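Local coordinates for protein lysyl-trna-dependent l-ysyl-phosphatidylgycerol synthase (Bacillus licheniformis, PDB 4V36) that catalyses the transfer of lysine from lysyl-tRNA to phosphatidylglycerol, a change in membrane lipid composition associated with bacterial resistance, at residues Asn163-Val168 with Gly204-Phe209; Phe209-Pro214 with Ser222-Arg227. All coordinates share one frame; numbering follows the deposited sequence. Where two conformers were deposited one is given.

Interaction 1 (Asn163-Val168 with Gly204-Phe209); sequences NELRQV and GEIVAF
Leu165 and Val168 rest on Phe209 and Ile206 where helix 159-173 packs across one face of the mixed beta-sheet, an alpha/beta layer of a domain that belongs to the acetyltransferase-like clan. The axes of segments 163-168 and 206-209 run nearly perpendicular (signed angle -80°) and come within 8.4 Å. Phe209 has CG in the crowded position between its backbone N and carbonyl carbon (chi1 74°), and this turns the ring up beneath the helix. Leu165 CB sits over the centre of one ring face, 4.2 Å above the plane, while Leu165 CD2 reaches back to Phe209 CB at 3.7 Å. Val168 comes in at the ring edge instead, with CG1 close to the plane and 3.8 Å from Phe209 CD1. Its two methyls divide the work: CG1, anti to the backbone N (chi1 172°), goes to the ring, and CG2 lies 3.4 Å from Ile206 O. Leu165 O also makes a van der Waals contact with the ring atom Phe209 CE1, at 3.3 Å. Between Ile206 and Phe209, Val207 and Ala208 both face Leu199 of strand 196-200 in a classic beta bulge, their CB atoms turned away from the helix. At the margin, the extended Glu164 chain meets Ile206 at about a right angle, its OE1 in van der Waals contact with the methyl Ile206 CD1 at 3.3 Å.

Interaction 2 (Phe209-Pro214 with Ser222-Arg227); sequences FMNIMP and SIDLMR. With LYN (2,6-diamino-hexanoic acid amide), chain C.
Phe209 and Arg227 lie side by side and point the same way, the ring and guanidinium planes 61° apart, with Arg227 CB 3.9 Å from Phe209 CE1. Their backbones form a hydrogen-bonded antiparallel pair, Phe209 N to Arg227 O at 3.0 Å and Arg227 N back to Phe209 O. On the other face, Met210 and Met226 also run alongside each other, SD of Met210 meeting CE of Met226 at 3.7 Å, against helix 236-251. Asn211 faces the corner that the partner strand turns at Asp224, and its side chain bonds the backbone there. With CG between its backbone N and carbonyl carbon (chi1 52°), its OD1 takes Leu225 N on an in-plane lone pair at 2.6 Å. Asp224 N adds weak bonds to Asn211 O and OD1. Leu225 then lays CD2 over one guanidinium face of Arg227, 3.6 Å above its plane. Arg227 NH2 makes a salt bridge to Glu178 and NH1 a hydrogen bond to Ser169, while Asp224 OD2 is hydrogen-bonded to Tyr190. At the guanidinium edge sits the lysine amide, its CA 3.4 Å from Arg227 NH2. On the Ser222 side of the corner, Met213 N gives a hydrogen bond to Ser222 O. This is an antiparallel beta hairpin whose kinked second strand forms one wall of the lysine amide pocket.

Phe209 belongs to both contacts: its ring packs on the helix of interaction 1 and also on Arg227 of interaction 2, while its backbone pairs with strand 220-228. The two centres are about 14 Å apart, yet the contacts touch at one carbonyl, for Arg227 O lies 3.6 Å from Ala208 CB and also 3.6 Å from Val168 CG1. Together they tie helix 159-173 to the strand pair beside the pocket. Interaction 2 supplies Asp224, Leu225, Met226 and Arg227 to the lysine amide site, whereas in interaction 1 the Phe209 side chain stays about 7 Å from the ligand. The same helix carries Trp172 of the pocket and Ser169, hydrogen-bonded to Arg227 NH1.

Interaction 1 (Asn163-Val168 with Gly204-Phe209)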
loop_
_atom_site.group_PDB
_atom_site.type_symbol
_atom_site.label_atom_id
_atom_site.label_comp_id
_atom_site.label_asym_id
_atom_site.label_seq_id
_atom_site.Cartn_x
_atom_site.Cartn_y
_atom_site.Cartn_z
ATOM N N ASN A 163 10.597 6.947 19.701
ATOM C CA ASN A 163 10.673 5.909 20.724
ATOM C C ASN A 163 9.290 5.479 21.194
ATOM O O ASN A 163 9.038 4.292 21.405
ATOM C CB ASN A 163 11.498 6.386 21.920
ATOM C CG ASN A 163 12.988 6.352 21.651
ATOM O OD1 ASN A 163 13.451 5.653 20.751
ATOM N ND2 ASN A 163 13.749 7.103 22.439
ATOM N N GLU A 164 8.396 6.450 21.355
ATOM C CA GLU A 164 7.029 6.171 21.780
ATOM C C GLU A 164 6.260 5.422 20.696
ATOM O O GLU A 164 5.390 4.604 20.994
ATOM C CB GLU A 164 6.305 7.469 22.146
ATOM C CG GLU A 164 6.895 8.181 23.352
ATOM C CD GLU A 164 6.270 9.539 23.599
ATOM O OE1 GLU A 164 5.380 9.938 22.817
ATOM O OE2 GLU A 164 6.669 10.212 24.573
ATOM N N LEU A 165 6.585 5.707 19.439
ATOM C CA LEU A 165 5.962 5.009 18.321
ATOM C C LEU A 165 6.500 3.589 18.206
ATOM O O LEU A 165 5.766 2.666 17.855
ATOM C CB LEU A 165 6.193 5.762 17.010
ATOM C CG LEU A 165 5.635 7.183 16.909
ATOM C CD1 LEU A 165 5.831 7.724 15.505
ATOM C CD2 LEU A 165 4.169 7.223 17.299
ATOM N N ARG A 166 7.785 3.421 18.502
ATOM C CA ARG A 166 8.422 2.110 18.418
ATOM C C ARG A 166 7.855 1.156 19.463
ATOM O O ARG A 166 7.628 -0.022 19.183
ATOM C CB ARG A 166 9.940 2.230 18.585
ATOM C CG ARG A 166 10.666 0.896 18.515
ATOM C CD ARG A 166 12.174 1.066 18.621
ATOM N NE ARG A 166 12.727 1.816 17.497
ATOM C CZ ARG A 166 13.009 1.288 16.311
ATOM N NH1 ARG A 166 12.783 0.000 16.084
ATOM N NH2 ARG A 166 13.512 2.047 15.347
ATOM N N GLN A 167 7.629 1.673 20.668
ATOM C CA GLN A 167 7.042 0.885 21.747
ATOM C C GLN A 167 5.660 0.375 21.353
ATOM O O GLN A 167 5.313 -0.775 21.618
ATOM C CB GLN A 167 6.956 1.710 23.033
ATOM C CG GLN A 167 8.309 2.070 23.625
ATOM C CD GLN A 167 8.200 3.026 24.797
ATOM O OE1 GLN A 167 7.106 3.450 25.168
ATOM N NE2 GLN A 167 9.339 3.372 25.385
ATOM N N VAL A 168 4.880 1.240 20.714
ATOM C CA VAL A 168 3.570 0.860 20.199
ATOM C C VAL A 168 3.713 -0.155 19.065
ATOM O O VAL A 168 2.981 -1.144 19.005
ATOM C CB VAL A 168 2.786 2.089 19.695
ATOM C CG1 VAL A 168 1.514 1.661 18.979
ATOM C CG2 VAL A 168 2.469 3.026 20.852
ATOM N N GLY A 204 -2.470 11.345 27.911
ATOM C CA GLY A 204 -1.583 11.804 26.859
ATOM C C GLY A 204 -0.669 10.712 26.345
ATOM O O GLY A 204 0.339 10.990 25.695
ATOM N N GLU A 205 -1.020 9.463 26.635
ATOM C CA GLU A 205 -0.216 8.330 26.199
ATOM C C GLU A 205 -0.628 7.857 24.811
ATOM O O GLU A 205 -1.794 7.541 24.570
ATOM C CB GLU A 205 -0.325 7.174 27.195
ATOM C CG GLU A 205 0.540 5.977 26.836
ATOM C CD GLU A 205 0.328 4.801 27.768
ATOM O OE1 GLU A 205 -0.609 4.854 28.592
ATOM O OE2 GLU A 205 1.101 3.824 27.675
ATOM N N ILE A 206 0.339 7.811 23.900
ATOM C CA ILE A 206 0.101 7.343 22.541
ATOM C C ILE A 206 -0.207 5.849 22.533
ATOM O O ILE A 206 0.624 5.036 22.936
ATOM C CB ILE A 206 1.314 7.617 21.633
ATOM C CG1 ILE A 206 1.638 9.113 21.613
ATOM C CG2 ILE A 206 1.060 7.102 20.227
ATOM C CD1 ILE A 206 2.843 9.466 20.769
ATOM N N VAL A 207 -1.402 5.494 22.074
ATOM C CA VAL A 207 -1.810 4.094 22.036
ATOM C C VAL A 207 -1.935 3.572 20.608
ATOM O O VAL A 207 -2.134 2.377 20.397
ATOM C CB VAL A 207 -3.152 3.877 22.761
ATOM C CG1 VAL A 207 -3.066 4.380 24.194
ATOM C CG2 VAL A 207 -4.278 4.568 22.013
ATOM N N ALA A 208 -1.816 4.468 19.632
ATOM C CA ALA A 208 -1.907 4.085 18.225
ATOM C C ALA A 208 -1.292 5.146 17.318
ATOM O O ALA A 208 -1.288 6.328 17.656
ATOM C CB ALA A 208 -3.360 3.837 17.834
ATOM N N PHE A 209 -0.774 4.725 16.167
ATOM C CA PHE A 209 -0.244 5.678 15.196
ATOM C C PHE A 209 -0.407 5.199 13.758
ATOM O O PHE A 209 -0.462 3.997 13.490
ATOM C CB PHE A 209 1.232 5.977 15.479
ATOM C CG PHE A 209 2.172 4.865 15.093
ATOM C CD1 PHE A 209 2.469 3.851 15.988
ATOM C CD2 PHE A 209 2.775 4.848 13.843
ATOM C CE1 PHE A 209 3.337 2.831 15.639
ATOM C CE2 PHE A 209 3.642 3.833 13.490
ATOM C CZ PHE A 209 3.926 2.824 14.389
#

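Interaction 2 (Phe209-Pro214 with Ser222-Arg227)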
loop_
_atom_site.group_PDB
_atom_site.type_symbol
_atom_site.label_atom_id
_atom_site.label_comp_id
_atom_site.label_asym_id
_atom_site.label_seq_id
_atom_site.Cartn_x
_atom_site.Cartn_y
_atom_site.Cartn_z
ATOM N N PHE A 209 -0.774 4.725 16.167
ATOM C CA PHE A 209 -0.244 5.678 15.196
ATOM C C PHE A 209 -0.407 5.199 13.758
ATOM O O PHE A 209 -0.462 3.997 13.490
ATOM C CB PHE A 209 1.232 5.977 15.479
ATOM C CG PHE A 209 2.172 4.865 15.093
ATOM C CD1 PHE A 209 2.469 3.851 15.988
ATOM C CD2 PHE A 209 2.775 4.848 13.843
ATOM C CE1 PHE A 209 3.337 2.831 15.639
ATOM C CE2 PHE A 209 3.642 3.833 13.490
ATOM C CZ PHE A 209 3.926 2.824 14.389
ATOM N N MET A 210 -0.488 6.158 12.840
ATOM C CA MET A 210 -0.564 5.881 11.410
ATOM C C MET A 210 0.236 6.926 10.647
ATOM O O MET A 210 0.289 8.084 11.055
ATOM C CB MET A 210 -2.015 5.884 10.918
ATOM C CG MET A 210 -2.933 4.891 11.607
ATOM S SD MET A 210 -4.463 5.669 12.155
ATOM C CE MET A 210 -3.827 6.848 13.345
ATOM N N ASN A 211 0.856 6.524 9.543
ATOM C CA ASN A 211 1.566 7.477 8.700
ATOM C C ASN A 211 0.743 7.834 7.464
ATOM O O ASN A 211 0.339 6.959 6.699
ATOM C CB ASN A 211 2.940 6.930 8.303
ATOM C CG ASN A 211 2.869 5.541 7.696
ATOM O OD1 ASN A 211 1.915 4.801 7.920
ATOM N ND2 ASN A 211 3.890 5.180 6.927
ATOM N N ILE A 212 0.488 9.128 7.286
ATOM C CA ILE A 212 -0.366 9.611 6.204
ATOM C C ILE A 212 0.396 9.716 4.887
ATOM O O ILE A 212 1.346 10.489 4.772
ATOM C CB ILE A 212 -0.972 10.987 6.541
ATOM C CG1 ILE A 212 -1.536 10.991 7.964
ATOM C CG2 ILE A 212 -2.044 11.362 5.530
ATOM C CD1 ILE A 212 -2.642 9.986 8.181
ATOM N N MET A 213 -0.039 8.949 3.893
ATOM C CA MET A 213 0.676 8.858 2.623
ATOM C C MET A 213 0.277 9.938 1.622
ATOM O O MET A 213 -0.908 10.236 1.464
ATOM C CB MET A 213 0.461 7.473 2.006
ATOM C CG MET A 213 1.001 6.320 2.844
ATOM S SD MET A 213 2.800 6.319 3.011
ATOM C CE MET A 213 3.030 7.216 4.547
ATOM N N PRO A 214 1.280 10.553 0.973
ATOM C CA PRO A 214 1.150 11.757 0.141
ATOM C C PRO A 214 0.071 11.686 -0.936
ATOM O O PRO A 214 -0.245 10.612 -1.447
ATOM C CB PRO A 214 2.533 11.877 -0.506
ATOM C CG PRO A 214 3.449 11.249 0.474
ATOM C CD PRO A 214 2.680 10.099 1.053
ATOM N N SER A 222 -4.215 8.235 1.971
ATOM C CA SER A 222 -4.269 6.923 2.593
ATOM C C SER A 222 -3.199 6.809 3.661
ATOM O O SER A 222 -2.413 7.733 3.871
ATOM C CB SER A 222 -4.086 5.814 1.559
ATOM O OG SER A 222 -2.749 5.345 1.546
ATOM N N ILE A 223 -3.175 5.667 4.334
ATOM C CA ILE A 223 -2.139 5.384 5.308
ATOM C C ILE A 223 -1.384 4.131 4.896
ATOM O O ILE A 223 -1.810 3.403 3.999
ATOM C CB ILE A 223 -2.717 5.200 6.718
ATOM C CG1 ILE A 223 -3.709 4.039 6.729
ATOM C CG2 ILE A 223 -3.389 6.478 7.187
ATOM C CD1 ILE A 223 -4.312 3.775 8.084
ATOM N N ASP A 224 -0.258 3.889 5.551
ATOM C CA ASP A 224 0.543 2.709 5.276
ATOM C C ASP A 224 0.560 1.815 6.507
ATOM O O ASP A 224 0.052 0.695 6.483
ATOM C CB ASP A 224 1.960 3.112 4.869
ATOM C CG ASP A 224 2.821 1.927 4.494
ATOM O OD1 ASP A 224 2.266 0.849 4.189
ATOM O OD2 ASP A 224 4.059 2.080 4.496
ATOM N N LEU A 225 1.134 2.329 7.588
ATOM C CA LEU A 225 1.160 1.614 8.854
ATOM C C LEU A 225 -0.020 2.021 9.727
ATOM O O LEU A 225 -0.386 3.195 9.783
ATOM C CB LEU A 225 2.473 1.877 9.602
ATOM C CG LEU A 225 3.732 1.099 9.205
ATOM C CD1 LEU A 225 4.215 1.463 7.807
ATOM C CD2 LEU A 225 4.830 1.333 10.229
ATOM N N MET A 226 -0.622 1.041 10.391
ATOM C CA MET A 226 -1.613 1.300 11.431
ATOM C C MET A 226 -1.372 0.333 12.580
ATOM O O MET A 226 -1.695 -0.851 12.487
ATOM C CB MET A 226 -3.043 1.158 10.904
ATOM C CG MET A 226 -4.093 1.202 12.009
ATOM S SD MET A 226 -5.792 0.974 11.451
ATOM C CE MET A 226 -6.194 2.622 10.880
ATOM N N ARG A 227 -0.784 0.837 13.659
ATOM C CA ARG A 227 -0.378 -0.021 14.762
ATOM C C ARG A 227 -0.841 0.532 16.102
ATOM O O ARG A 227 -0.901 1.746 16.297
ATOM C CB ARG A 227 1.142 -0.208 14.746
ATOM C CG ARG A 227 1.641 -0.770 13.420
ATOM C CD ARG A 227 3.135 -1.002 13.378
ATOM N NE ARG A 227 3.514 -1.593 12.098
ATOM C CZ ARG A 227 4.748 -1.959 11.771
ATOM N NH1 ARG A 227 5.743 -1.799 12.633
ATOM N NH2 ARG A 227 4.984 -2.489 10.579
HETATM N N LYN C . 0.993 -1.881 9.612
HETATM C CA LYN C . 2.027 -2.514 8.813
HETATM C CB LYN C . 2.052 -4.012 9.102
HETATM C CG LYN C . 3.068 -4.751 8.240
HETATM C CD LYN C . 3.614 -5.978 8.963
HETATM C CE LYN C . 2.513 -6.984 9.275
HETATM N NZ LYN C . 3.088 -8.142 10.011
HETATM C C LYN C . 1.766 -2.274 7.354
HETATM O O LYN C . 0.626 -2.372 6.924
HETATM N NT LYN C . 2.786 -1.946 6.561
#